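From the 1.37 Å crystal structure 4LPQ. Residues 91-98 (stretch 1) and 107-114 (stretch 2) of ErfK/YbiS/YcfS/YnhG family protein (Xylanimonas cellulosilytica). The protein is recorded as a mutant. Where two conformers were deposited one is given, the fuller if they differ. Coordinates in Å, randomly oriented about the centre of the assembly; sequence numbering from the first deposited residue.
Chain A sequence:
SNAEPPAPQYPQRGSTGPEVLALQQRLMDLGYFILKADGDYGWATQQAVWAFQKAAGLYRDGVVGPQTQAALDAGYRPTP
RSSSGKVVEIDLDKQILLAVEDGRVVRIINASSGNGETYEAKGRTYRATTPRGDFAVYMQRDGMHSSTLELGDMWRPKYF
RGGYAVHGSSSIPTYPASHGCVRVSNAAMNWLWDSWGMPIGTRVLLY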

# COMPACT_ATOMS: atom_id res chain seq x y z
N ASP A 91 3.40 0.08 -8.17
CA ASP A 91 4.67 -0.56 -8.41
C ASP A 91 4.58 -1.98 -8.01
O ASP A 91 4.59 -2.29 -6.81
CB ASP A 91 5.80 0.22 -7.71
CG ASP A 91 7.17 -0.33 -8.01
OD1 ASP A 91 7.31 -1.56 -8.29
OD2 ASP A 91 8.13 0.49 -7.93
N LEU A 92 4.40 -2.88 -8.98
CA LEU A 92 4.18 -4.30 -8.70
C LEU A 92 5.38 -4.99 -8.12
O LEU A 92 5.24 -5.87 -7.27
CB LEU A 92 3.63 -5.01 -9.92
CG LEU A 92 2.28 -4.49 -10.44
CD1 LEU A 92 1.97 -5.12 -11.75
CD2 LEU A 92 1.19 -4.72 -9.37
N ASP A 93 6.60 -4.59 -8.52
CA ASP A 93 7.79 -5.18 -7.96
C ASP A 93 7.95 -4.83 -6.48
O ASP A 93 8.31 -5.68 -5.63
CB ASP A 93 9.04 -4.75 -8.71
CG ASP A 93 9.14 -5.39 -10.10
OD1 ASP A 93 8.29 -6.23 -10.51
OD2 ASP A 93 10.08 -4.96 -10.79
N LYS A 94 7.71 -3.58 -6.13
CA LYS A 94 7.83 -3.11 -4.76
C LYS A 94 6.58 -3.33 -3.92
O LYS A 94 6.63 -3.26 -2.69
CB LYS A 94 8.26 -1.64 -4.70
CG LYS A 94 9.65 -1.43 -5.27
CD LYS A 94 10.12 0.01 -5.08
CE LYS A 94 11.61 0.17 -5.44
NZ LYS A 94 12.10 1.56 -5.20
N GLN A 95 5.45 -3.61 -4.56
CA GLN A 95 4.20 -3.84 -3.88
C GLN A 95 3.77 -2.61 -3.05
O GLN A 95 3.37 -2.71 -1.87
CB GLN A 95 4.25 -5.11 -3.04
CG GLN A 95 4.39 -6.41 -3.87
CD GLN A 95 3.06 -6.80 -4.47
OE1 GLN A 95 2.12 -7.19 -3.76
NE2 GLN A 95 2.93 -6.52 -5.77
N ILE A 96 3.79 -1.41 -3.71
CA ILE A 96 3.33 -0.17 -3.12
C ILE A 96 2.44 0.55 -4.13
O ILE A 96 2.60 0.41 -5.35
CB ILE A 96 4.52 0.72 -2.66
CG1 ILE A 96 5.44 1.07 -3.79
CG2 ILE A 96 5.27 0.07 -1.51
CD1 ILE A 96 6.68 1.85 -3.43
N LEU A 97 1.56 1.35 -3.54
CA LEU A 97 0.70 2.26 -4.27
C LEU A 97 1.14 3.67 -3.95
O LEU A 97 1.33 4.04 -2.79
CB LEU A 97 -0.78 1.99 -3.89
CG LEU A 97 -1.80 2.87 -4.59
CD1 LEU A 97 -3.11 2.12 -4.66
CD2 LEU A 97 -2.01 4.16 -3.81
N LEU A 98 1.30 4.49 -4.99
CA LEU A 98 1.68 5.85 -4.88
C LEU A 98 0.50 6.77 -5.29
O LEU A 98 -0.01 6.60 -6.40
CB LEU A 98 2.88 6.19 -5.75
CG LEU A 98 4.06 5.23 -5.72
CD1 LEU A 98 5.17 5.69 -6.65
CD2 LEU A 98 4.56 5.11 -4.31
N ARG A 107 1.44 10.34 -1.16
CA ARG A 107 1.49 9.26 -0.17
C ARG A 107 1.99 8.01 -0.80
O ARG A 107 1.78 7.71 -1.98
CB ARG A 107 0.12 8.88 0.51
CG ARG A 107 -0.54 9.83 1.45
CD ARG A 107 0.22 10.14 2.73
NE ARG A 107 -0.62 11.01 3.54
CZ ARG A 107 -0.70 12.33 3.36
NH1 ARG A 107 -0.02 12.95 2.41
NH2 ARG A 107 -1.53 13.07 4.06
N ILE A 108 2.68 7.22 0.04
CA ILE A 108 3.09 5.87 -0.28
C ILE A 108 2.25 4.94 0.62
O ILE A 108 2.29 5.13 1.85
CB ILE A 108 4.59 5.61 -0.03
CG1 ILE A 108 5.49 6.62 -0.71
CG2 ILE A 108 4.91 4.17 -0.48
CD1 ILE A 108 5.83 7.82 0.10
N ILE A 109 1.60 3.94 0.01
CA ILE A 109 0.66 3.08 0.71
C ILE A 109 1.09 1.63 0.50
O ILE A 109 1.34 1.23 -0.67
CB ILE A 109 -0.77 3.38 0.21
CG1 ILE A 109 -1.23 4.73 0.71
CG2 ILE A 109 -1.75 2.32 0.65
CD1 ILE A 109 -2.38 5.34 -0.06
N ASN A 110 1.14 0.85 1.61
CA ASN A 110 1.43 -0.57 1.43
C ASN A 110 0.30 -1.24 0.65
O ASN A 110 -0.88 -1.04 0.89
CB ASN A 110 1.53 -1.19 2.82
CG ASN A 110 1.93 -2.65 2.78
OD1 ASN A 110 2.96 -2.97 2.18
ND2 ASN A 110 1.12 -3.51 3.38
N ALA A 111 0.70 -2.09 -0.34
CA ALA A 111 -0.24 -2.76 -1.24
C ALA A 111 0.10 -4.24 -1.37
O ALA A 111 1.23 -4.67 -1.10
CB ALA A 111 -0.27 -2.05 -2.62
N SER A 112 -0.87 -5.04 -1.87
CA SER A 112 -0.61 -6.38 -2.23
C SER A 112 -1.47 -6.73 -3.39
O SER A 112 -2.68 -6.55 -3.39
CB SER A 112 -0.88 -7.32 -1.03
OG SER A 112 -0.59 -8.67 -1.33
N SER A 113 -0.82 -7.25 -4.46
CA SER A 113 -1.45 -7.58 -5.72
C SER A 113 -1.46 -9.07 -6.03
O SER A 113 -1.29 -9.86 -5.12
CB SER A 113 -0.85 -6.73 -6.84
OG SER A 113 0.50 -7.12 -7.07
N GLY A 114 -1.71 -9.46 -7.28
CA GLY A 114 -1.94 -10.86 -7.57
C GLY A 114 -0.75 -11.77 -7.36
O GLY A 114 0.35 -11.40 -7.70

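Residues 96-98 and the strand that includes 107-110 run antiparallel: their N-to-C directions differ by 154°, and their axes approach to 4.7 Å. The register is fixed by the Leu97–Ile109 pair, which is joined in both directions. Leu97 N donates to Ile109 O at 2.9 Å with a nearly linear N-H...O angle of 178°, and Ile109 N donates to Leu97 O at 2.8 Å and 151°. On one side of this pair, Leu98 and Ile108 form a non-hydrogen-bonded pair with CA atoms 4.8 Å apart; on the other, Ile96 and Asn110 form a second, at 5.0 Å. CA-H...O contacts accompany the amide bonds: Ile96 CA lies 3.5 Å from Ile109 O, Ile108 CA 3.6 Å from Leu97 O, and Leu98 CA 3.4 Å from Arg107 O.

The backbone ladder extends past Ile96 through Ala111 N, which donates to Gln95 O at 3.1 Å and 147°. Beyond this point the side chain of Gln95 takes over. Its CA-to-CB bond points sideways, but chi1 and chi2 are both m, and the folded chain brings the amide to the second stretch. There both ends of the carboxamide are used: Ser113 N donates to Gln95 OE1 at 3.0 Å and 159°, while Gln95 NE2 donates to Ser113 OG at 2.8 Å and 170°. Gln95 NE2 also donates to Leu92 O at 2.8 Å and 173°, so one amide group ties the turn to Ser113. The turn has its own brace, since Lys94 N donates to Asp91 OD1 at 3.0 Å. The Ser113 hydroxyl also meets an apolar neighbour, with Leu92 CD2 3.4 Å from Ser113 OG.

Apolar side chains pack on both faces of the paired strands. Leu97 and Ile109 share one face, where Leu97 CD2 lies 3.9 Å from Ile109 CD1. Ala111 adds its methyl group to Leu97, the distance from Leu97 CB to Ala111 CB being 4.3 Å. Leu98 and Ile108 lie on the opposite face, with Leu98 CD2 4.0 Å from Ile108 CG2. That same methyl reaches Ile96, whose CB is 4.1 Å from Ile108 CG2, so Ile108 CG2 packs against the side chains of both Ile96 and Leu98. These are van der Waals contacts between buried hydrocarbon groups, complementing the directional bonds of the backbone. The two stretches together bury 493 Å², counting both sides.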